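Local coordinates for single-stranded DNA-binding protein DdrB (PDB 4NOE), which binds single-stranded DNA and assists its accurate annealing, probably as part of the response to DNA damage, at residues F10-D13 with R17-V20; Y50-E55 with S63-R68. All blocks are in the same frame, centred on the assembly; numbering follows the deposited sequence.

Overall arrangement
The two contacts follow one another along the chain and lie within the one DdrB-like region. Contact 1 joins strands 6-11 and 17-22 in a hairpin at the periphery of the subunit, whereas contact 2 sits near its middle, linking strand 50-52 to the loop ahead of strand 68-71. Their centres are about 19 Å apart, and the nearest atoms stay about 6 Å from each other without touching. Helix 28-37, which comes between them in sequence, is touched by Phe10 of contact 1 and by Ser63 and Leu64 of the 63-68 segment. Subunits are also joined through these regions: the hairpin pairs with a neighbouring subunit's strand, while Leu14 of a third subunit, from that copy's hairpin turn, packs on Tyr50 and Phe52.

Contact 1: F10-D13 with R17-V20; sequences FITD and RVTV
Phe10 and Val18 face each other as an antiparallel hydrogen-bonded pair in a beta hairpin. Phe10 N gives a nearly straight bond of 2.7 Å to Val18 O, and Val18 N returns one of 3.0 Å to Phe10 O. The next pair, Ile11 with Arg17, is non-hydrogen-bonded, though Arg17 CA makes a C-H...O contact with Phe10 O.

Phe10 and Val18 share a face of the hairpin with Val20, whose methyl CG2 meets the edge of the Phe10 ring at CD2, 3.7 Å away and near the ring plane. Val18, its CG1 anti to the backbone N (chi1 174°), turns CG2 toward the methyl of Thr12, with CG2 to CG2 at 3.6 Å. Branched valines suit this strand, filling the face beside the ring. Thr12 OG1 meanwhile accepts from Ala16 N within the turn.

On the other face Ile11 and Arg17 lie alongside each other, CD1 of Ile11 touching Arg17 CG at 3.7 Å; a bend at chi3 (54°) of the arginine chain brings NH1 near that methyl as well.

Tyr35 of helix 28-37 meets the Phe10 ring, while Arg17 to Val20 pair with a strand of a neighbouring subunit, continuing the sheet across the interface.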
loop_
_atom_site.group_PDB
_atom_site.type_symbol
_atom_site.label_atom_id
_atom_site.label_comp_id
_atom_site.label_asym_id
_atom_site.label_seq_id
_atom_site.Cartn_x
_atom_site.Cartn_y
_atom_site.Cartn_z
ATOM N N PHE E 10 -10.601 -22.526 24.846
ATOM C CA PHE E 10 -9.685 -21.542 25.395
ATOM C C PHE E 10 -8.380 -21.557 24.623
ATOM O O PHE E 10 -8.027 -22.551 23.979
ATOM C CB PHE E 10 -9.334 -21.863 26.851
ATOM C CG PHE E 10 -10.461 -21.661 27.828
ATOM C CD1 PHE E 10 -10.806 -20.387 28.257
ATOM C CD2 PHE E 10 -11.135 -22.749 28.356
ATOM C CE1 PHE E 10 -11.820 -20.200 29.171
ATOM C CE2 PHE E 10 -12.144 -22.571 29.281
ATOM C CZ PHE E 10 -12.490 -21.292 29.688
ATOM N N ILE E 11 -7.668 -20.444 24.714
ATOM C CA ILE E 11 -6.269 -20.389 24.375
ATOM C C ILE E 11 -5.572 -20.248 25.724
ATOM O O ILE E 11 -5.835 -19.299 26.467
ATOM C CB ILE E 11 -5.949 -19.170 23.513
ATOM C CG1 ILE E 11 -6.703 -19.237 22.182
ATOM C CG2 ILE E 11 -4.445 -19.089 23.263
ATOM C CD1 ILE E 11 -6.296 -20.420 21.298
ATOM N N THR E 12 -4.721 -21.205 26.066
ATOM C CA THR E 12 -4.118 -21.236 27.391
ATOM C C THR E 12 -2.993 -20.214 27.510
ATOM O O THR E 12 -2.646 -19.528 26.539
ATOM C CB THR E 12 -3.532 -22.639 27.707
ATOM O OG1 THR E 12 -2.360 -22.850 26.904
ATOM C CG2 THR E 12 -4.549 -23.723 27.387
ATOM N N ASP E 13 -2.399 -20.136 28.697
ATOM C CA ASP E 13 -1.257 -19.251 28.927
ATOM C C ASP E 13 -0.082 -19.636 28.034
ATOM O O ASP E 13 0.784 -18.811 27.771
ATOM C CB ASP E 13 -0.833 -19.301 30.397
ATOM C CG ASP E 13 -0.533 -20.716 30.869
ATOM O OD1 ASP E 13 -1.403 -21.600 30.726
ATOM O OD2 ASP E 13 0.581 -20.954 31.373
ATOM N N ARG E 17 -4.577 -24.538 22.170
ATOM C CA ARG E 17 -6.017 -24.554 21.906
ATOM C C ARG E 17 -6.692 -25.734 22.587
ATOM O O ARG E 17 -6.672 -26.880 22.082
ATOM C CB ARG E 17 -6.291 -24.595 20.402
ATOM C CG ARG E 17 -5.512 -23.569 19.589
ATOM C CD ARG E 17 -5.900 -23.660 18.112
ATOM N NE ARG E 17 -7.344 -23.546 17.942
ATOM C CZ ARG E 17 -7.983 -22.389 17.823
ATOM N NH1 ARG E 17 -7.300 -21.251 17.850
ATOM N NH2 ARG E 17 -9.300 -22.363 17.675
ATOM N N VAL E 18 -7.312 -25.436 23.722
ATOM C CA VAL E 18 -7.871 -26.448 24.613
ATOM C C VAL E 18 -9.373 -26.258 24.806
ATOM O O VAL E 18 -9.848 -25.147 25.094
ATOM C CB VAL E 18 -7.184 -26.368 25.982
ATOM C CG1 VAL E 18 -7.852 -27.328 26.979
ATOM C CG2 VAL E 18 -5.716 -26.706 25.817
ATOM N N THR E 19 -10.126 -27.336 24.641
ATOM C CA THR E 19 -11.575 -27.267 24.794
ATOM C C THR E 19 -11.958 -27.852 26.151
ATOM O O THR E 19 -11.474 -28.920 26.521
ATOM C CB THR E 19 -12.279 -28.021 23.655
ATOM O OG1 THR E 19 -11.998 -27.361 22.419
ATOM C CG2 THR E 19 -13.800 -28.071 23.865
ATOM N N VAL E 20 -12.812 -27.140 26.890
ATOM C CA VAL E 20 -13.268 -27.578 28.208
ATOM C C VAL E 20 -14.765 -27.906 28.200
ATOM O O VAL E 20 -15.568 -27.188 27.583
ATOM C CB VAL E 20 -12.985 -26.484 29.264
ATOM C CG1 VAL E 20 -13.649 -26.821 30.598
ATOM C CG2 VAL E 20 -11.493 -26.294 29.441
#

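Contact 2: Y50-E55 with S63-R68; sequences YQFPIE and SLIGAR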
loop_
_atom_site.group_PDB
_atom_site.type_symbol
_atom_site.label_atom_id
_atom_site.label_comp_id
_atom_site.label_asym_id
_atom_site.label_seq_id
_atom_site.Cartn_x
_atom_site.Cartn_y
_atom_site.Cartn_z
ATOM N N TYR E 50 -13.489 -4.986 23.762
ATOM C CA TYR E 50 -14.764 -5.380 24.343
ATOM C C TYR E 50 -15.559 -4.126 24.702
ATOM O O TYR E 50 -14.973 -3.082 25.020
ATOM C CB TYR E 50 -14.554 -6.210 25.617
ATOM C CG TYR E 50 -13.899 -7.559 25.406
ATOM C CD1 TYR E 50 -14.654 -8.675 25.060
ATOM C CD2 TYR E 50 -12.529 -7.721 25.589
ATOM C CE1 TYR E 50 -14.059 -9.927 24.889
ATOM C CE2 TYR E 50 -11.923 -8.962 25.408
ATOM C CZ TYR E 50 -12.697 -10.055 25.055
ATOM O OH TYR E 50 -12.103 -11.280 24.886
ATOM N N GLN E 51 -16.884 -4.233 24.657
ATOM C CA GLN E 51 -17.749 -3.116 25.020
ATOM C C GLN E 51 -18.625 -3.507 26.196
ATOM O O GLN E 51 -19.435 -4.415 26.094
ATOM C CB GLN E 51 -18.612 -2.679 23.839
ATOM C CG GLN E 51 -19.217 -1.293 24.022
ATOM N N PHE E 52 -18.443 -2.820 27.315
ATOM C CA PHE E 52 -19.149 -3.146 28.543
ATOM C C PHE E 52 -19.839 -1.902 29.060
ATOM O O PHE E 52 -19.432 -0.786 28.716
ATOM C CB PHE E 52 -18.160 -3.663 29.586
ATOM C CG PHE E 52 -17.477 -4.937 29.186
ATOM C CD1 PHE E 52 -18.209 -5.995 28.674
ATOM C CD2 PHE E 52 -16.101 -5.076 29.315
ATOM C CE1 PHE E 52 -17.586 -7.173 28.308
ATOM C CE2 PHE E 52 -15.467 -6.256 28.946
ATOM C CZ PHE E 52 -16.212 -7.304 28.443
ATOM N N PRO E 53 -20.900 -2.088 29.868
ATOM C CA PRO E 53 -21.622 -0.968 30.478
ATOM C C PRO E 53 -20.704 -0.177 31.394
ATOM O O PRO E 53 -19.908 -0.779 32.127
ATOM C CB PRO E 53 -22.707 -1.663 31.316
ATOM C CG PRO E 53 -22.908 -2.990 30.662
ATOM C CD PRO E 53 -21.543 -3.385 30.161
ATOM N N ILE E 54 -20.813 1.148 31.363
ATOM C CA ILE E 54 -19.967 2.015 32.181
ATOM C C ILE E 54 -20.131 1.710 33.681
ATOM O O ILE E 54 -19.169 1.806 34.451
ATOM C CB ILE E 54 -20.232 3.512 31.868
ATOM C CG1 ILE E 54 -19.576 4.418 32.901
ATOM C CG2 ILE E 54 -21.741 3.812 31.841
ATOM C CD1 ILE E 54 -18.111 4.547 32.729
ATOM N N GLU E 55 -21.336 1.311 34.090
ATOM C CA GLU E 55 -21.571 0.997 35.501
ATOM C C GLU E 55 -20.908 -0.313 35.943
ATOM O O GLU E 55 -20.894 -0.638 37.135
ATOM C CB GLU E 55 -23.072 0.990 35.832
ATOM N N SER E 63 -11.075 -11.485 35.226
ATOM C CA SER E 63 -10.783 -12.899 34.967
ATOM C C SER E 63 -11.757 -13.488 33.942
ATOM O O SER E 63 -11.462 -14.509 33.304
ATOM C CB SER E 63 -10.797 -13.727 36.264
ATOM O OG SER E 63 -12.126 -13.972 36.702
ATOM N N LEU E 64 -12.910 -12.846 33.772
ATOM C CA LEU E 64 -13.864 -13.270 32.743
ATOM C C LEU E 64 -13.211 -13.280 31.365
ATOM O O LEU E 64 -13.501 -14.163 30.553
ATOM C CB LEU E 64 -15.127 -12.400 32.752
ATOM C CG LEU E 64 -16.070 -12.645 33.936
ATOM C CD1 LEU E 64 -17.126 -11.541 34.065
ATOM C CD2 LEU E 64 -16.745 -14.011 33.806
ATOM N N ILE E 65 -12.306 -12.332 31.106
ATOM C CA ILE E 65 -11.619 -12.323 29.806
ATOM C C ILE E 65 -10.146 -12.686 29.917
ATOM O O ILE E 65 -9.344 -12.321 29.044
ATOM C CB ILE E 65 -11.756 -10.978 29.063
ATOM C CG1 ILE E 65 -11.058 -9.852 29.828
ATOM C CG2 ILE E 65 -13.229 -10.652 28.807
ATOM C CD1 ILE E 65 -11.035 -8.502 29.071
ATOM N N GLY E 66 -9.790 -13.401 30.990
ATOM C CA GLY E 66 -8.422 -13.882 31.170
ATOM C C GLY E 66 -7.423 -12.789 31.525
ATOM O O GLY E 66 -6.212 -12.950 31.335
ATOM N N ALA E 67 -7.932 -11.676 32.044
ATOM C CA ALA E 67 -7.097 -10.537 32.381
ATOM C C ALA E 67 -7.022 -10.373 33.896
ATOM O O ALA E 67 -7.791 -11.005 34.635
ATOM C CB ALA E 67 -7.657 -9.275 31.731
ATOM N N ARG E 68 -6.108 -9.514 34.345
ATOM C CA ARG E 68 -5.945 -9.210 35.766
ATOM C C ARG E 68 -5.488 -7.758 35.938
ATOM O O ARG E 68 -4.795 -7.206 35.069
ATOM C CB ARG E 68 -4.924 -10.163 36.403
ATOM C CG ARG E 68 -3.519 -10.080 35.791
ATOM C CD ARG E 68 -2.772 -11.418 35.877
ATOM N NE ARG E 68 -1.541 -11.436 35.078
ATOM C CZ ARG E 68 -0.332 -11.138 35.552
ATOM N NH1 ARG E 68 -0.173 -10.794 36.826
ATOM N NH2 ARG E 68 0.726 -11.183 34.753
HETATM O O HOH W 1 -9.953 -12.435 25.936
#
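Ile65 has CG1 wedged between its own backbone N and carbonyl carbon (chi1 65°), which puts CG2 anti to that carbon and sends both branches toward Tyr50. Tyr50 holds CG anti to its carbonyl carbon (chi1 -66°), and the turn of the ring about the next bond presents a face to the isoleucine. CG2 of Ile65 sits over that face in a CH-pi contact, 4.0 Å from the Tyr50 ring centroid and 18° off the normal, displaced toward the rim. The second branch carries its end to another part of the ring, CD1 of Ile65 lying 3.8 Å from Tyr50 CE2. Phe52, two residues along the strand, approaches the same CG2 with its ring edge, though more loosely, at 4.5 Å from CZ. A forked aliphatic side chain thus serves two aromatic rings.

Strand 50-52 runs parallel to strand 128-135 in the mixed beta sheet, and Ile65 also packs on Leu132 of that strand. The isoleucine is carried by a tight turn closed by Gly66 N donating to Ser63 O at 3.1 Å; Gly66 has positive phi, a conformation that a residue without a side chain adopts easily.

A water joins the polar groups, bonded to Tyr50 OH at 2.7 Å and donating a longer bond of 3.2 Å to Ile65 O. With an alanine at Tyr50, CG2 and CD1 of Ile65 would probably lose the ring they lie against, the looser edge of Phe52 staying beside CG2, and the water its phenolic partner. Leu14 of a neighbouring subunit packs against both Tyr50 and Phe52.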